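Local coordinates for protein N-acetylmuramoyl-L-alanine amidase (Mycolicibacterium smegmatis, PDB 7AGM) that hydrolyses, as a zinc-dependent amidase, the amide bond between N-acetylmuramic acid and L-alanine in cell-wall peptidoglycan, at residues 58-63 against 74-79; 65-70 against 210-215; 100-105 against 136-141; 118-123 against 144-149. All coordinates share one frame; numbering follows the deposited sequence. Where two conformers were deposited one is given.

Contact 1 (58-63 against 74-79); sequences DTTLRV and TAMSRG
Met76 reaches from the end of strand 73-76 to helix 52-69 and supplies the whole strand side of this contact, touching Thr60 with its methyl and Leu61 with its sulfur. The side chain leaves with CG anti to the carbonyl carbon (chi1 -68°), runs extended through chi2 and then bends at chi3 (56°). Chi1 and chi2 place SD of Met76 beside Leu61, 4.2 Å from its CD2; the bend at chi3 then aims CE at Thr60, 3.7 Å from its CG2. Thr60 and Met76 pass each other in opposite directions, whereas Leu61 crosses the methionine at about a right angle.

The threonine rotamer divides its branches by polarity. CG2 of Thr60 is anti to the backbone N and faces Met76; OG1 stays beside that N and is hydrogen-bonded to Thr56 O, one helical turn earlier. Leu61 starts out pointing away from the strand, yet its CD2 branch comes back to the sulfur. Within the helix, Arg62 NE donates to Asp58 OD2 at 2.8 Å with an angle of 172°, and that oxygen also forms a salt bridge with Arg201.

On the chain between parallel neighbouring strands 10-15 and 73-76, helix 52-69 packs on one face of the mixed sheet of the alpha/beta amidase fold, across three strands: Met76 ties it to the outermost, 73-76, and Thr60 also touches Leu13 and Pro15 of strand 10-15 and Ile106 of strand 102-109.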
loop_
_atom_site.group_PDB
_atom_site.type_symbol
_atom_site.label_atom_id
_atom_site.label_comp_id
_atom_site.label_asym_id
_atom_site.label_seq_id
_atom_site.Cartn_x
_atom_site.Cartn_y
_atom_site.Cartn_z
ATOM N N ASP A 58 -8.930 2.286 7.617
ATOM C CA ASP A 58 -8.619 2.568 9.015
ATOM C C ASP A 58 -7.120 2.466 9.289
ATOM O O ASP A 58 -6.557 3.301 10.012
ATOM C CB ASP A 58 -9.423 1.655 9.935
ATOM C CG ASP A 58 -9.275 2.045 11.382
ATOM O OD1 ASP A 58 -9.850 3.083 11.763
ATOM O OD2 ASP A 58 -8.570 1.334 12.127
ATOM N N THR A 59 -6.448 1.481 8.688
ATOM C CA THR A 59 -5.003 1.370 8.861
ATOM C C THR A 59 -4.293 2.604 8.318
ATOM O O THR A 59 -3.364 3.127 8.952
ATOM C CB THR A 59 -4.496 0.098 8.175
ATOM O OG1 THR A 59 -5.166 -1.035 8.736
ATOM C CG2 THR A 59 -2.996 -0.079 8.374
ATOM N N THR A 60 -4.754 3.119 7.174
ATOM C CA THR A 60 -4.113 4.294 6.588
ATOM C C THR A 60 -4.327 5.531 7.454
ATOM O O THR A 60 -3.418 6.360 7.588
ATOM C CB THR A 60 -4.581 4.516 5.146
ATOM O OG1 THR A 60 -4.261 3.363 4.345
ATOM C CG2 THR A 60 -3.875 5.732 4.542
ATOM N N LEU A 61 -5.507 5.656 8.087
ATOM C CA LEU A 61 -5.737 6.781 8.995
ATOM C C LEU A 61 -4.750 6.751 10.155
ATOM O O LEU A 61 -4.270 7.799 10.606
ATOM C CB LEU A 61 -7.171 6.734 9.528
ATOM C CG LEU A 61 -8.277 7.049 8.520
ATOM C CD1 LEU A 61 -9.646 6.937 9.183
ATOM C CD2 LEU A 61 -8.082 8.443 7.916
ATOM N N ARG A 62 -4.456 5.557 10.666
ATOM C CA ARG A 62 -3.485 5.423 11.743
ATOM C C ARG A 62 -2.086 5.776 11.264
ATOM O O ARG A 62 -1.343 6.462 11.977
ATOM C CB ARG A 62 -3.553 4.012 12.315
ATOM C CG ARG A 62 -4.893 3.745 13.001
ATOM C CD ARG A 62 -5.103 2.271 13.313
ATOM N NE ARG A 62 -6.461 2.012 13.800
ATOM C CZ ARG A 62 -6.830 2.079 15.074
ATOM N NH1 ARG A 62 -5.948 2.389 16.014
ATOM N NH2 ARG A 62 -8.090 1.831 15.408
ATOM N N VAL A 63 -1.716 5.339 10.052
ATOM C CA VAL A 63 -0.431 5.730 9.477
ATOM C C VAL A 63 -0.346 7.247 9.351
ATOM O O VAL A 63 0.657 7.863 9.727
ATOM C CB VAL A 63 -0.210 5.038 8.116
ATOM C CG1 VAL A 63 0.988 5.654 7.377
ATOM C CG2 VAL A 63 -0.014 3.524 8.293
ATOM N N THR A 74 1.282 14.844 4.527
ATOM C CA THR A 74 0.578 13.736 3.901
ATOM C C THR A 74 -0.567 14.234 3.030
ATOM O O THR A 74 -1.127 15.321 3.236
ATOM C CB THR A 74 0.029 12.719 4.929
ATOM O OG1 THR A 74 -0.926 13.357 5.788
ATOM C CG2 THR A 74 1.153 12.119 5.777
ATOM N N ALA A 75 -0.921 13.386 2.066
ATOM C CA ALA A 75 -2.166 13.480 1.323
ATOM C C ALA A 75 -2.665 12.066 1.091
ATOM O O ALA A 75 -1.877 11.118 1.089
ATOM C CB ALA A 75 -2.008 14.198 -0.023
ATOM N N MET A 76 -3.977 11.921 0.919
ATOM C CA MET A 76 -4.593 10.614 0.728
ATOM C C MET A 76 -5.330 10.532 -0.603
ATOM O O MET A 76 -5.814 11.534 -1.138
ATOM C CB MET A 76 -5.526 10.262 1.895
ATOM C CG MET A 76 -4.781 10.019 3.199
ATOM S SD MET A 76 -5.867 9.483 4.525
ATOM C CE MET A 76 -6.626 8.042 3.789
ATOM N N SER A 77 -5.418 9.315 -1.137
ATOM C CA SER A 77 -6.081 9.103 -2.416
ATOM C C SER A 77 -7.600 9.151 -2.319
ATOM O O SER A 77 -8.262 9.345 -3.342
ATOM C CB SER A 77 -5.668 7.753 -2.993
ATOM O OG SER A 77 -6.097 6.711 -2.142
ATOM N N ARG A 78 -8.168 8.964 -1.130
ATOM C CA ARG A 78 -9.609 9.044 -0.952
ATOM C C ARG A 78 -9.887 9.594 0.434
ATOM O O ARG A 78 -9.033 9.552 1.324
ATOM C CB ARG A 78 -10.295 7.688 -1.167
ATOM C CG ARG A 78 -9.835 6.579 -0.234
ATOM C CD ARG A 78 -10.655 5.338 -0.538
ATOM N NE ARG A 78 -10.160 4.070 -0.004
ATOM C CZ ARG A 78 -10.787 3.336 0.917
ATOM N NH1 ARG A 78 -11.915 3.770 1.480
ATOM N NH2 ARG A 78 -10.287 2.161 1.275
ATOM N N GLY A 79 -11.108 10.100 0.608
ATOM C CA GLY A 79 -11.459 10.838 1.804
ATOM C C GLY A 79 -12.579 10.240 2.628
ATOM O O GLY A 79 -13.021 10.858 3.602
#

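Contact 2 (65-70 against 210-215); sequences AALTAL and RGIAGF
Leu67 and Ile212 meet branch against branch, and both methyl-bearing arms of each side chain take part. CD2 of Leu67 lies 4.0 Å from CG2 of Ile212, and CD1 of Leu67 lies 4.1 Å from CD1 of Ile212. The two side chains cross at about a right angle, and the touch is made at both forks, methyl to methyl. In Ile212, CG1 is anti to the carbonyl carbon (chi1 -64°) and CG2 anti to the backbone N; this divergence presents a separate methyl to each arm of the leucine fork. A looser second pair lies beside them, with CD1 of Leu70 at 4.4 Å from CB of Ala213.

The closest CA atoms, of Leu67 and Ala213, are 8.1 Å apart, and the segments meet through side-chain carbon alone, with no hydrogen bond between them. Further out, Val11 of strand 10-15 touches both Leu67 and Ile212 and so backs the central pair. Leu67 also rests on Val72, in the turn that follows its helix, and Ala213 touches Pro3 near the chain's start.

Two helices distant in sequence, 52-69 and 198-219, are thereby joined next to one strand of the mixed sheet. Such side-by-side helices resting on a common sheet belong to the alpha/beta architecture of the Amidase_3 family, and this junction lies away from the zinc site.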
loop_
_atom_site.group_PDB
_atom_site.type_symbol
_atom_site.label_atom_id
_atom_site.label_comp_id
_atom_site.label_asym_id
_atom_site.label_seq_id
_atom_site.Cartn_x
_atom_site.Cartn_y
_atom_site.Cartn_z
ATOM N N ALA A 65 -1.911 9.670 10.992
ATOM C CA ALA A 65 -1.770 10.329 12.288
ATOM C C ALA A 65 -0.338 10.243 12.806
ATOM O O ALA A 65 0.202 11.229 13.322
ATOM C CB ALA A 65 -2.736 9.704 13.293
ATOM N N ALA A 66 0.303 9.079 12.667
ATOM C CA ALA A 66 1.667 8.938 13.164
ATOM C C ALA A 66 2.641 9.782 12.351
ATOM O O ALA A 66 3.550 10.402 12.915
ATOM C CB ALA A 66 2.081 7.467 13.184
ATOM N N LEU A 67 2.447 9.844 11.031
ATOM C CA LEU A 67 3.309 10.676 10.193
ATOM C C LEU A 67 3.158 12.151 10.541
ATOM O O LEU A 67 4.154 12.876 10.649
ATOM C CB LEU A 67 3.011 10.436 8.711
ATOM C CG LEU A 67 3.444 9.067 8.196
ATOM C CD1 LEU A 67 3.072 8.925 6.731
ATOM C CD2 LEU A 67 4.946 8.854 8.404
ATOM N N THR A 68 1.919 12.613 10.729
ATOM C CA THR A 68 1.695 13.999 11.125
ATOM C C THR A 68 2.433 14.326 12.419
ATOM O O THR A 68 3.029 15.402 12.548
ATOM C CB THR A 68 0.190 14.252 11.271
ATOM O OG1 THR A 68 -0.455 14.062 10.003
ATOM C CG2 THR A 68 -0.070 15.673 11.751
ATOM N N ALA A 69 2.435 13.393 13.377
ATOM C CA ALA A 69 3.138 13.623 14.636
ATOM C C ALA A 69 4.641 13.764 14.428
ATOM O O ALA A 69 5.321 14.393 15.247
ATOM C CB ALA A 69 2.839 12.488 15.616
ATOM N N LEU A 70 5.176 13.182 13.357
ATOM C CA LEU A 70 6.581 13.330 12.991
ATOM C C LEU A 70 6.835 14.563 12.127
ATOM O O LEU A 70 7.967 14.766 11.670
ATOM C CB LEU A 70 7.076 12.069 12.271
ATOM C CG LEU A 70 7.024 10.761 13.070
ATOM C CD1 LEU A 70 7.289 9.552 12.175
ATOM C CD2 LEU A 70 8.015 10.796 14.227
ATOM N N ARG A 210 7.280 2.863 10.539
ATOM C CA ARG A 210 8.722 2.658 10.679
ATOM C C ARG A 210 9.385 2.491 9.319
ATOM O O ARG A 210 10.476 3.024 9.080
ATOM C CB ARG A 210 9.007 1.443 11.561
ATOM C CG ARG A 210 8.675 1.650 13.029
ATOM C CD ARG A 210 8.861 0.368 13.830
ATOM N NE ARG A 210 10.260 -0.049 13.882
ATOM C CZ ARG A 210 10.687 -1.183 14.434
ATOM N NH1 ARG A 210 9.824 -2.026 14.985
ATOM N NH2 ARG A 210 11.982 -1.474 14.433
ATOM N N GLY A 211 8.743 1.749 8.414
ATOM C CA GLY A 211 9.261 1.639 7.055
ATOM C C GLY A 211 9.338 2.979 6.343
ATOM O O GLY A 211 10.333 3.291 5.680
ATOM N N ILE A 212 8.271 3.777 6.441
ATOM C CA ILE A 212 8.244 5.086 5.788
ATOM C C ILE A 212 9.313 5.998 6.369
ATOM O O ILE A 212 10.093 6.616 5.631
ATOM C CB ILE A 212 6.842 5.718 5.890
ATOM C CG1 ILE A 212 5.830 4.858 5.134
ATOM C CG2 ILE A 212 6.871 7.163 5.372
ATOM C CD1 ILE A 212 4.386 5.353 5.295
ATOM N N ALA A 213 9.363 6.099 7.702
ATOM C CA ALA A 213 10.318 6.994 8.350
ATOM C C ALA A 213 11.752 6.571 8.063
ATOM O O ALA A 213 12.623 7.423 7.827
ATOM C CB ALA A 213 10.060 7.038 9.855
ATOM N N GLY A 214 12.018 5.262 8.070
ATOM C CA GLY A 214 13.356 4.785 7.764
ATOM C C GLY A 214 13.775 5.123 6.347
ATOM O O GLY A 214 14.915 5.541 6.108
ATOM N N PHE A 215 12.857 4.970 5.391
ATOM C CA PHE A 215 13.172 5.324 4.012
ATOM C C PHE A 215 13.367 6.830 3.856
ATOM O O PHE A 215 14.324 7.273 3.213
ATOM C CB PHE A 215 12.089 4.819 3.055
ATOM C CG PHE A 215 12.309 5.252 1.626
ATOM C CD1 PHE A 215 13.372 4.744 0.890
ATOM C CD2 PHE A 215 11.465 6.179 1.024
ATOM C CE1 PHE A 215 13.587 5.143 -0.427
ATOM C CE2 PHE A 215 11.670 6.577 -0.293
ATOM C CZ PHE A 215 12.742 6.058 -1.018
#

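Contact 3 (100-105 against 136-141); sequences PHAIVS and VQFAKV
Phe138 brings one end of its ring to the strand, where Ala102, Ile103 and Val104 receive it. The apolar contacts come first. CB of Ala102 is 3.7 Å from CE2 of Phe138 and 3.9 Å from its CZ, while CG2 of Val104 lies 3.5 Å from CZ of Phe138. All of these approaches are oblique to the ring, and the valine side chain crosses the phenylalanine at about a right angle. Phe138 has CG anti to the backbone N (chi1 -167°), which carries the ring from its helix to the sheet. On Val104 it is the branch beside the backbone N, CG2, that makes the touch.

The second kind of contact is between backbone and ring: O of Ile103 lies 3.6 Å from CE2 of Phe138, again obliquely, in van der Waals contact. The Ile103 side chain itself points away from the helix and packs on Ser178 and Phe176. Outside the two segments, the Phe138 ring stacks with Phe215.

This is helix-on-sheet packing in the alpha/beta amidase fold, the axes of strand 102-105 and helix 136-141 approaching to 10.6 Å at an inclination of 55°, with Phe138 set between an inner strand and helix 198-219. Strand 102-109 lies between strands 10-15 and 178-185 in the mixed sheet; Val179 of the latter also touches Phe138, and Leu216 and Ile212 of helix 198-219 pack on Ala102 and Val104 respectively.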
loop_
_atom_site.group_PDB
_atom_site.type_symbol
_atom_site.label_atom_id
_atom_site.label_comp_id
_atom_site.label_asym_id
_atom_site.label_seq_id
_atom_site.Cartn_x
_atom_site.Cartn_y
_atom_site.Cartn_z
ATOM N N PRO A 100 5.844 13.544 -4.545
ATOM C CA PRO A 100 6.165 13.226 -3.152
ATOM C C PRO A 100 7.529 12.569 -3.019
ATOM O O PRO A 100 8.137 12.106 -3.989
ATOM C CB PRO A 100 5.063 12.230 -2.775
ATOM C CG PRO A 100 4.771 11.529 -4.051
ATOM C CD PRO A 100 4.945 12.542 -5.145
ATOM N N HIS A 101 7.992 12.514 -1.768
ATOM C CA HIS A 101 9.195 11.758 -1.452
ATOM C C HIS A 101 8.933 10.266 -1.302
ATOM O O HIS A 101 9.862 9.466 -1.454
ATOM C CB HIS A 101 9.839 12.319 -0.186
ATOM C CG HIS A 101 10.224 13.752 -0.319
ATOM N ND1 HIS A 101 9.423 14.783 0.120
ATOM C CD2 HIS A 101 11.296 14.328 -0.910
ATOM C CE1 HIS A 101 10.007 15.936 -0.161
ATOM N NE2 HIS A 101 11.145 15.687 -0.784
ATOM N N ALA A 102 7.702 9.876 -0.980
ATOM C CA ALA A 102 7.359 8.470 -0.851
ATOM C C ALA A 102 5.872 8.305 -1.100
ATOM O O ALA A 102 5.073 9.167 -0.722
ATOM C CB ALA A 102 7.695 7.929 0.547
ATOM N N ILE A 103 5.516 7.192 -1.734
ATOM C CA ILE A 103 4.132 6.795 -1.966
ATOM C C ILE A 103 3.948 5.407 -1.376
ATOM O O ILE A 103 4.745 4.506 -1.650
ATOM C CB ILE A 103 3.813 6.774 -3.470
ATOM C CG1 ILE A 103 4.084 8.148 -4.096
ATOM C CG2 ILE A 103 2.396 6.273 -3.710
ATOM C CD1 ILE A 103 4.239 8.102 -5.645
ATOM N N VAL A 104 2.904 5.224 -0.574
ATOM C CA VAL A 104 2.584 3.898 -0.042
ATOM C C VAL A 104 1.118 3.599 -0.313
ATOM O O VAL A 104 0.239 4.347 0.134
ATOM C CB VAL A 104 2.896 3.754 1.460
ATOM C CG1 VAL A 104 2.579 2.332 1.931
ATOM C CG2 VAL A 104 4.345 4.109 1.750
ATOM N N SER A 105 0.856 2.494 -1.011
ATOM C CA SER A 105 -0.491 1.973 -1.177
ATOM C C SER A 105 -0.655 0.805 -0.219
ATOM O O SER A 105 0.245 -0.028 -0.092
ATOM C CB SER A 105 -0.704 1.528 -2.623
ATOM O OG SER A 105 -2.000 0.995 -2.807
ATOM N N VAL A 136 13.164 0.402 -5.162
ATOM C CA VAL A 136 13.703 -0.885 -4.729
ATOM C C VAL A 136 14.264 -0.775 -3.317
ATOM O O VAL A 136 14.024 -1.643 -2.470
ATOM C CB VAL A 136 14.746 -1.403 -5.740
ATOM C CG1 VAL A 136 15.401 -2.700 -5.242
ATOM C CG2 VAL A 136 14.096 -1.624 -7.112
ATOM N N GLN A 137 15.007 0.302 -3.035
ATOM C CA GLN A 137 15.494 0.521 -1.679
ATOM C C GLN A 137 14.337 0.672 -0.697
ATOM O O GLN A 137 14.377 0.126 0.418
ATOM C CB GLN A 137 16.402 1.749 -1.647
ATOM C CG GLN A 137 17.666 1.575 -2.492
ATOM C CD GLN A 137 18.390 2.881 -2.756
ATOM O OE1 GLN A 137 17.979 3.941 -2.284
ATOM N NE2 GLN A 137 19.475 2.810 -3.517
ATOM N N PHE A 138 13.299 1.416 -1.087
ATOM C CA PHE A 138 12.124 1.584 -0.235
ATOM C C PHE A 138 11.481 0.232 0.059
ATOM O O PHE A 138 11.144 -0.066 1.213
ATOM C CB PHE A 138 11.144 2.501 -0.970
ATOM C CG PHE A 138 10.006 3.043 -0.122
ATOM C CD1 PHE A 138 9.948 2.859 1.264
ATOM C CD2 PHE A 138 8.979 3.747 -0.741
ATOM C CE1 PHE A 138 8.877 3.383 2.015
ATOM C CE2 PHE A 138 7.904 4.257 -0.002
ATOM C CZ PHE A 138 7.865 4.077 1.379
ATOM N N ALA A 139 11.332 -0.615 -0.968
ATOM C CA ALA A 139 10.735 -1.929 -0.751
ATOM C C ALA A 139 11.519 -2.717 0.292
ATOM O O ALA A 139 10.928 -3.347 1.177
ATOM C CB ALA A 139 10.636 -2.699 -2.068
ATOM N N LYS A 140 12.850 -2.649 0.234
ATOM C CA LYS A 140 13.670 -3.393 1.184
ATOM C C LYS A 140 13.536 -2.832 2.596
ATOM O O LYS A 140 13.408 -3.597 3.559
ATOM C CB LYS A 140 15.128 -3.394 0.724
ATOM C CG LYS A 140 15.345 -4.067 -0.624
ATOM C CD LYS A 140 16.818 -4.103 -1.006
ATOM C CE LYS A 140 17.020 -4.814 -2.334
ATOM N NZ LYS A 140 18.456 -4.903 -2.711
ATOM N N VAL A 141 13.564 -1.502 2.745
ATOM C CA VAL A 141 13.404 -0.907 4.070
ATOM C C VAL A 141 12.038 -1.263 4.648
ATOM O O VAL A 141 11.910 -1.616 5.832
ATOM C CB VAL A 141 13.600 0.620 3.995
ATOM C CG1 VAL A 141 13.299 1.259 5.343
ATOM C CG2 VAL A 141 15.016 0.984 3.519
#

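Contact 4 (118-123 against 144-149); sequences FHVLYS and DQLAAS
The carbonyl O of Gln145 is gripped twice by Ser149: its OG donates at 2.8 Å, tilted 20° from the carbonyl plane, and its N donates at 3.2 Å. The serine side chain thus doubles the backbone bond where helix 134-148 ends, just past the two residues that meet the strand segment.

Across the contact, Leu146 lies over one face of the Phe118 ring. Its CB is 3.6 Å from the centroid of that ring and only 10° off the normal, a CH-pi arrangement nearly over the centre. Further along the same side chain, CD1 of Leu146 reaches CD1 of Phe118 at 3.6 Å and CG2 of Val120 at 3.8 Å, bridging the two strand-side residues. The ring is turned to the helix by a chi1 of 74°, which sets CG between the backbone N and the carbonyl carbon. At its far end, CZ of Phe118 lies 4.0 Å from CB of Ala147.

Ile151 and Pro153 of the following loop also touch Phe118, and Val181 of strand 178-185 touches Leu146. Helix 134-148 therefore packs on strand 119-123, which runs antiparallel to strand 178-185 and parallel to strand 162-165, an apolar helix-on-sheet layer of the alpha/beta fold of this zinc amidase family.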
loop_
_atom_site.group_PDB
_atom_site.type_symbol
_atom_site.label_atom_id
_atom_site.label_comp_id
_atom_site.label_asym_id
_atom_site.label_seq_id
_atom_site.Cartn_x
_atom_site.Cartn_y
_atom_site.Cartn_z
ATOM N N PHE A 118 2.941 -10.798 5.258
ATOM C CA PHE A 118 2.961 -9.615 4.401
ATOM C C PHE A 118 3.800 -9.838 3.143
ATOM O O PHE A 118 4.714 -10.669 3.105
ATOM C CB PHE A 118 3.518 -8.398 5.160
ATOM C CG PHE A 118 5.015 -8.441 5.359
ATOM C CD1 PHE A 118 5.882 -7.981 4.366
ATOM C CD2 PHE A 118 5.561 -8.958 6.527
ATOM C CE1 PHE A 118 7.259 -8.045 4.538
ATOM C CE2 PHE A 118 6.942 -9.020 6.703
ATOM C CZ PHE A 118 7.791 -8.557 5.700
ATOM N N HIS A 119 3.507 -9.051 2.111
ATOM C CA HIS A 119 4.457 -8.899 1.018
ATOM C C HIS A 119 4.425 -7.470 0.494
ATOM O O HIS A 119 3.389 -6.794 0.533
ATOM C CB HIS A 119 4.368 -10.009 -0.067
ATOM C CG HIS A 119 3.064 -10.080 -0.805
ATOM N ND1 HIS A 119 1.874 -10.427 -0.199
ATOM C CD2 HIS A 119 2.779 -9.918 -2.121
ATOM C CE1 HIS A 119 0.908 -10.437 -1.102
ATOM N NE2 HIS A 119 1.432 -10.134 -2.278
ATOM N N VAL A 120 5.596 -7.005 0.056
ATOM C CA VAL A 120 5.797 -5.639 -0.419
ATOM C C VAL A 120 6.044 -5.707 -1.916
ATOM O O VAL A 120 7.020 -6.325 -2.364
ATOM C CB VAL A 120 6.957 -4.932 0.300
ATOM C CG1 VAL A 120 7.123 -3.498 -0.235
ATOM C CG2 VAL A 120 6.727 -4.920 1.812
ATOM N N LEU A 121 5.158 -5.078 -2.684
ATOM C CA LEU A 121 5.225 -5.074 -4.139
ATOM C C LEU A 121 5.926 -3.818 -4.632
ATOM O O LEU A 121 5.751 -2.727 -4.079
ATOM C CB LEU A 121 3.826 -5.119 -4.755
ATOM C CG LEU A 121 2.971 -6.385 -4.620
ATOM C CD1 LEU A 121 2.596 -6.723 -3.170
ATOM C CD2 LEU A 121 1.724 -6.236 -5.481
ATOM N N TYR A 122 6.702 -3.971 -5.702
ATOM C CA TYR A 122 7.333 -2.828 -6.340
ATOM C C TYR A 122 7.408 -3.078 -7.840
ATOM O O TYR A 122 7.466 -4.225 -8.292
ATOM C CB TYR A 122 8.713 -2.530 -5.742
ATOM C CG TYR A 122 9.711 -3.662 -5.859
ATOM C CD1 TYR A 122 9.716 -4.714 -4.947
ATOM C CD2 TYR A 122 10.666 -3.674 -6.882
ATOM C CE1 TYR A 122 10.641 -5.749 -5.059
ATOM C CE2 TYR A 122 11.588 -4.689 -6.995
ATOM C CZ TYR A 122 11.576 -5.727 -6.088
ATOM O OH TYR A 122 12.514 -6.726 -6.242
ATOM N N SER A 123 7.406 -1.991 -8.605
ATOM C CA SER A 123 7.393 -2.093 -10.059
ATOM C C SER A 123 8.672 -2.733 -10.577
ATOM O O SER A 123 9.780 -2.275 -10.284
ATOM C CB SER A 123 7.236 -0.707 -10.682
ATOM O OG SER A 123 7.175 -0.827 -12.097
ATOM N N ASP A 144 11.957 -4.883 5.698
ATOM C CA ASP A 144 12.735 -5.087 6.915
ATOM C C ASP A 144 11.970 -4.616 8.149
ATOM O O ASP A 144 12.013 -5.266 9.201
ATOM C CB ASP A 144 14.085 -4.372 6.808
ATOM C CG ASP A 144 15.075 -5.104 5.922
ATOM O OD1 ASP A 144 14.787 -6.237 5.486
ATOM O OD2 ASP A 144 16.151 -4.530 5.660
ATOM N N GLN A 145 11.253 -3.496 8.041
ATOM C CA GLN A 145 10.560 -2.971 9.213
ATOM C C GLN A 145 9.300 -3.763 9.538
ATOM O O GLN A 145 8.968 -3.927 10.716
ATOM C CB GLN A 145 10.264 -1.474 9.060
ATOM C CG GLN A 145 11.499 -0.605 9.175
ATOM C CD GLN A 145 12.307 -0.932 10.421
ATOM O OE1 GLN A 145 11.781 -0.902 11.539
ATOM N NE2 GLN A 145 13.589 -1.257 10.238
ATOM N N LEU A 146 8.589 -4.262 8.521
ATOM C CA LEU A 146 7.475 -5.165 8.785
ATOM C C LEU A 146 7.969 -6.438 9.457
ATOM O O LEU A 146 7.390 -6.899 10.447
ATOM C CB LEU A 146 6.744 -5.477 7.479
ATOM C CG LEU A 146 5.961 -4.303 6.875
ATOM C CD1 LEU A 146 5.609 -4.526 5.420
ATOM C CD2 LEU A 146 4.687 -4.067 7.652
ATOM N N ALA A 147 9.059 -7.008 8.944
ATOM C CA ALA A 147 9.579 -8.243 9.524
ATOM C C ALA A 147 10.172 -8.020 10.909
ATOM O O ALA A 147 10.056 -8.893 11.781
ATOM C CB ALA A 147 10.613 -8.866 8.586
ATOM N N ALA A 148 10.794 -6.859 11.139
ATOM C CA ALA A 148 11.352 -6.570 12.455
ATOM C C ALA A 148 10.254 -6.452 13.498
ATOM O O ALA A 148 10.491 -6.736 14.678
ATOM C CB ALA A 148 12.180 -5.283 12.412
ATOM N N SER A 149 9.055 -6.055 13.075
ATOM C CA SER A 149 7.897 -5.904 13.947
ATOM C C SER A 149 7.232 -7.232 14.286
ATOM O O SER A 149 6.230 -7.235 15.010
ATOM C CB SER A 149 6.881 -4.952 13.304
ATOM O OG SER A 149 7.452 -3.676 13.032
#

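How the contacts relate
From the N terminus, helix 52-69 supplies the first segments of contacts 1 and 2. Contact 1 closes a short loop when strand 73-76 returns beside that helix; contact 2 opens before this closure and closes only at helix 198-219, so the two cross. Contacts 3 and 4 both lie nested within the long loop of contact 2, and they cross, since the segments on helix 134-148 follow in the same order as the strands they meet. Contact 1 is in series with both. Gly211 O against Val141 CG1 joins contacts 2 and 3, and Ala139 against Tyr122 joins contacts 3 and 4. Together they tie three helices to the mixed sheet.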